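Side-chain contacts in profilin-1A (Acanthamoeba castellanii, PDB 1ACF), which binds monomeric actin and shapes the cytoskeleton, preventing actin polymerization at high concentration and enhancing it at low concentration, and also binds PIP2: residues N9-G12 / Q18-I21; A33-T38 / I95-Y100. All coordinates share one frame; numbering follows the deposited sequence.

Interaction 1 of 2, residues N9-G12 / Q18-I21; sequences NLVG and QAAI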
loop_
_atom_site.group_PDB
_atom_site.type_symbol
_atom_site.label_atom_id
_atom_site.label_comp_id
_atom_site.label_asym_id
_atom_site.label_seq_id
_atom_site.Cartn_x
_atom_site.Cartn_y
_atom_site.Cartn_z
ATOM N N ASN A 9 1.903 4.958 -12.895
ATOM C CA ASN A 9 3.042 5.287 -11.981
ATOM C C ASN A 9 3.386 4.174 -11.054
ATOM O O ASN A 9 4.512 4.113 -10.481
ATOM C CB ASN A 9 2.756 6.670 -11.368
ATOM C CG ASN A 9 2.738 7.786 -12.411
ATOM O OD1 ASN A 9 3.779 8.071 -13.051
ATOM N ND2 ASN A 9 1.591 8.408 -12.675
ATOM N N LEU A 10 2.471 3.239 -10.874
ATOM C CA LEU A 10 2.747 2.089 -10.003
ATOM C C LEU A 10 2.895 0.775 -10.765
ATOM O O LEU A 10 3.960 0.196 -10.875
ATOM C CB LEU A 10 1.684 2.079 -8.886
ATOM C CG LEU A 10 1.944 2.973 -7.673
ATOM C CD1 LEU A 10 0.742 2.878 -6.727
ATOM C CD2 LEU A 10 3.201 2.577 -6.952
ATOM N N VAL A 11 1.792 0.291 -11.269
ATOM C CA VAL A 11 1.648 -0.964 -11.995
ATOM C C VAL A 11 2.482 -0.867 -13.284
ATOM O O VAL A 11 3.334 -1.748 -13.528
ATOM C CB VAL A 11 0.162 -1.328 -12.190
ATOM C CG1 VAL A 11 0.039 -2.410 -13.256
ATOM C CG2 VAL A 11 -0.490 -1.875 -10.908
ATOM N N GLY A 12 2.255 0.214 -14.012
ATOM C CA GLY A 12 2.976 0.467 -15.226
ATOM C C GLY A 12 4.466 0.355 -15.185
ATOM O O GLY A 12 5.137 0.271 -16.260
ATOM N N GLN A 18 -0.178 -5.055 -8.391
ATOM C CA GLN A 18 -1.502 -4.500 -8.106
ATOM C C GLN A 18 -1.277 -3.276 -7.167
ATOM O O GLN A 18 -0.426 -3.459 -6.253
ATOM C CB GLN A 18 -2.349 -5.497 -7.271
ATOM C CG GLN A 18 -2.509 -6.848 -7.955
ATOM C CD GLN A 18 -3.364 -7.836 -7.251
ATOM O OE1 GLN A 18 -4.533 -8.052 -7.603
ATOM N NE2 GLN A 18 -2.834 -8.463 -6.230
ATOM N N ALA A 19 -1.987 -2.221 -7.425
ATOM C CA ALA A 19 -1.835 -0.974 -6.564
ATOM C C ALA A 19 -3.167 -0.291 -6.356
ATOM O O ALA A 19 -4.128 -0.303 -7.152
ATOM C CB ALA A 19 -0.793 -0.059 -7.182
ATOM N N ALA A 20 -3.309 0.330 -5.208
ATOM C CA ALA A 20 -4.540 1.102 -4.901
ATOM C C ALA A 20 -4.070 2.393 -4.190
ATOM O O ALA A 20 -2.929 2.400 -3.707
ATOM C CB ALA A 20 -5.536 0.354 -4.062
ATOM N N ILE A 21 -4.948 3.382 -4.209
ATOM C CA ILE A 21 -4.707 4.655 -3.522
ATOM C C ILE A 21 -5.919 4.917 -2.631
ATOM O O ILE A 21 -7.055 4.982 -3.156
ATOM C CB ILE A 21 -4.368 5.894 -4.386
ATOM C CG1 ILE A 21 -2.925 5.919 -4.921
ATOM C CG2 ILE A 21 -4.600 7.148 -3.477
ATOM C CD1 ILE A 21 -2.762 7.029 -6.015
#

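Interaction 2 of 2, residues A33-T38 / I95-Y100; sequences AGFAVT and ILVGVY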
loop_
_atom_site.group_PDB
_atom_site.type_symbol
_atom_site.label_atom_id
_atom_site.label_comp_id
_atom_site.label_asym_id
_atom_site.label_seq_id
_atom_site.Cartn_x
_atom_site.Cartn_y
_atom_site.Cartn_z
ATOM N N ALA A 33 -7.137 -2.680 -11.984
ATOM C CA ALA A 33 -8.248 -3.589 -12.427
ATOM C C ALA A 33 -8.166 -4.905 -11.682
ATOM O O ALA A 33 -7.063 -5.503 -11.661
ATOM C CB ALA A 33 -8.204 -3.717 -13.962
ATOM N N GLY A 34 -9.223 -5.364 -11.038
ATOM C CA GLY A 34 -9.160 -6.600 -10.273
ATOM C C GLY A 34 -8.558 -6.555 -8.908
ATOM O O GLY A 34 -8.618 -7.580 -8.169
ATOM N N PHE A 35 -7.901 -5.476 -8.472
ATOM C CA PHE A 35 -7.370 -5.395 -7.078
ATOM C C PHE A 35 -8.442 -4.757 -6.177
ATOM O O PHE A 35 -8.982 -3.691 -6.466
ATOM C CB PHE A 35 -6.036 -4.742 -7.032
ATOM C CG PHE A 35 -5.427 -4.571 -5.670
ATOM C CD1 PHE A 35 -5.285 -5.672 -4.821
ATOM C CD2 PHE A 35 -5.028 -3.326 -5.203
ATOM C CE1 PHE A 35 -4.665 -5.588 -3.597
ATOM C CE2 PHE A 35 -4.360 -3.198 -3.964
ATOM C CZ PHE A 35 -4.158 -4.358 -3.177
ATOM N N ALA A 36 -8.848 -5.400 -5.081
ATOM C CA ALA A 36 -9.851 -4.853 -4.202
ATOM C C ALA A 36 -9.546 -4.814 -2.704
ATOM O O ALA A 36 -9.574 -5.841 -2.009
ATOM C CB ALA A 36 -11.240 -5.482 -4.436
ATOM N N VAL A 37 -9.306 -3.634 -2.204
ATOM C CA VAL A 37 -9.068 -3.353 -0.775
ATOM C C VAL A 37 -10.461 -2.967 -0.224
ATOM O O VAL A 37 -11.101 -2.022 -0.709
ATOM C CB VAL A 37 -8.035 -2.292 -0.456
ATOM C CG1 VAL A 37 -8.099 -1.915 1.022
ATOM C CG2 VAL A 37 -6.621 -2.701 -0.814
ATOM N N THR A 38 -10.955 -3.767 0.702
ATOM C CA THR A 38 -12.324 -3.397 1.177
ATOM C C THR A 38 -12.227 -2.245 2.148
ATOM O O THR A 38 -11.110 -1.896 2.646
ATOM C CB THR A 38 -13.098 -4.691 1.611
ATOM O OG1 THR A 38 -12.552 -5.158 2.867
ATOM C CG2 THR A 38 -12.875 -5.775 0.517
ATOM N N ILE A 95 -3.240 7.050 1.283
ATOM C CA ILE A 95 -2.397 5.862 1.516
ATOM C C ILE A 95 -2.180 5.110 0.179
ATOM O O ILE A 95 -3.159 4.812 -0.472
ATOM C CB ILE A 95 -2.950 4.850 2.555
ATOM C CG1 ILE A 95 -3.343 5.572 3.870
ATOM C CG2 ILE A 95 -1.766 3.834 2.799
ATOM C CD1 ILE A 95 -4.392 4.801 4.744
ATOM N N LEU A 96 -0.916 4.877 -0.068
ATOM C CA LEU A 96 -0.448 4.146 -1.242
ATOM C C LEU A 96 -0.268 2.661 -0.843
ATOM O O LEU A 96 0.325 2.431 0.210
ATOM C CB LEU A 96 0.851 4.621 -1.874
ATOM C CG LEU A 96 1.037 6.031 -2.267
ATOM C CD1 LEU A 96 2.309 6.309 -3.025
ATOM C CD2 LEU A 96 -0.183 6.433 -3.128
ATOM N N VAL A 97 -0.821 1.811 -1.726
ATOM C CA VAL A 97 -0.675 0.349 -1.559
ATOM C C VAL A 97 -0.063 -0.242 -2.853
ATOM O O VAL A 97 -0.703 -0.134 -3.914
ATOM C CB VAL A 97 -1.957 -0.397 -1.200
ATOM C CG1 VAL A 97 -1.535 -1.866 -0.876
ATOM C CG2 VAL A 97 -2.795 0.173 -0.084
ATOM N N GLY A 98 1.072 -0.824 -2.703
ATOM C CA GLY A 98 1.814 -1.474 -3.796
ATOM C C GLY A 98 2.094 -2.945 -3.456
ATOM O O GLY A 98 3.056 -3.282 -2.726
ATOM N N VAL A 99 1.251 -3.823 -4.047
ATOM C CA VAL A 99 1.415 -5.289 -3.822
ATOM C C VAL A 99 2.467 -5.897 -4.775
ATOM O O VAL A 99 2.462 -5.518 -5.976
ATOM C CB VAL A 99 0.054 -5.983 -4.013
ATOM C CG1 VAL A 99 0.217 -7.511 -4.060
ATOM C CG2 VAL A 99 -1.003 -5.637 -3.014
ATOM N N TYR A 100 3.360 -6.779 -4.337
ATOM C CA TYR A 100 4.320 -7.378 -5.309
ATOM C C TYR A 100 4.301 -8.914 -5.233
ATOM O O TYR A 100 3.908 -9.502 -4.192
ATOM C CB TYR A 100 5.782 -6.878 -5.166
ATOM C CG TYR A 100 6.372 -7.175 -3.806
ATOM C CD1 TYR A 100 6.073 -6.335 -2.721
ATOM C CD2 TYR A 100 7.126 -8.311 -3.540
ATOM C CE1 TYR A 100 6.570 -6.596 -1.430
ATOM C CE2 TYR A 100 7.645 -8.554 -2.262
ATOM C CZ TYR A 100 7.354 -7.710 -1.203
ATOM O OH TYR A 100 7.823 -7.933 0.076
#

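Interaction 1 of 2, residues N9-G12 / Q18-I21
Val11 meets Gln18 at the start of strand 18-23, and the contact is with the backbone: Val11 CG2 lies 4.0 Å from Gln18 CA. This pair also brings the two main chains nearest, with Val11 CA and Gln18 CA 6.1 Å apart. The CB of Gln18 points away from the helix end. Next along the strand, Ala19 turns its methyl toward residues 9-12 and receives both helix side chains. Val11 CG2 approaches from the Gln18 end, 3.8 Å from Ala19 N and 4.2 Å from Ala19 CB. The torsion explains the choice of branch: with CG1 anti to its own backbone N (chi1 165°), CG2 stands beside that N and reaches the strand. Leu10 lies alongside the same methyl, with its CB 3.7 Å from Ala19 CB. Its CG–CD1 bond continues the line because CD1 is anti to CA (chi2 177°), and CD1 ends 3.3 Å from Ala19 CB, tighter than a usual van der Waals contact. The methyl is thus approached by two branches from well-separated directions, CD1 and CG2 subtending about 118° at Ala19 CB. Ala20, alternating along the strand, points its methyl away from the helix. Ile21 has no contact with residues 9-12, but its side chain touches Trp2 and Tyr5, on earlier turns of helix 2-11, so the helix lies against this face of the sheet beyond the two segments. The nearby polar groups bond elsewhere: Ala19 N to Ser32 OG, Leu10 O to Thr13 OG1. Both segments belong to the region predicted to bind actin. No hydrogen bond crosses between them, so the end of the N-terminal helix is held to the strand by hydrophobic contact, fitted closely around one small methyl.

Interaction 2 of 2, residues A33-T38 / I95-Y100
Phe35 CZ and Val99 CG2 make the closest approach, 3.4 Å, and Phe35 CE1 follows at 3.7 Å from the same methyl, so one end of the ring carries the contact. The methyl meets the ring obliquely. Val97 comes in differently: its CG1 sits near the ring plane at the edge, 4.3 Å from Phe35 CZ. Two residues apart on strand 94-100, both valines point toward the loop, and the ring end spans them. Phe35 reaches inward because CG is anti to its backbone N (chi1 178°), while Val99 presents CG2, the branch anti to its carbonyl carbon.

In the next shell, the side chain of Phe35 also rests on Gln18 and Ala20 of the neighbouring strand, and Val97 and Val99 both touch Val86 on strand 84-90. Leu45 of helix 39-50 packs on Val97, placing the contact on the sheet face covered by that helix. The loop is anchored at its backbone, where Phe35 O accepts a hydrogen bond from Thr31 OG1. The preceding Gly34 has phi 80° and psi -11°, angles that would press a CB against the carbonyl O of Ala33, a clash that glycine avoids. At the far end Thr38 is the N-cap of helix 39-50, its OG1 making a weak hydrogen bond to Gln41 N. All three touching residues are buried and no polar bond joins the segments, which implies that burial of an aromatic side chain against branched aliphatics pins this loop to the sheet.

Overall arrangement
Starting at the N terminus, helix 2-11 leads into a short connection, and interaction 1 closes it across the five residues between its segments, bringing residues 18-21 back against the helix end. The chain then forms strand 28-31 and the loop 33-38. Interaction 2 closes a far longer excursion of 56 residues, holding helices 39-50 and 53-58 and several strands, before strand 94-100 arrives. The two loops follow in series, neither enclosing nor crossing the other. They meet in the sheet, where strands 18-23 and 94-100 are antiparallel neighbours: probable hydrogen bonds run from Val99 N to Gln18 O (2.8 Å) and from Ala20 N to Val97 O (2.9 Å). The N-terminal helix and the loop before helix 39-50 are thereby tied to adjacent strands.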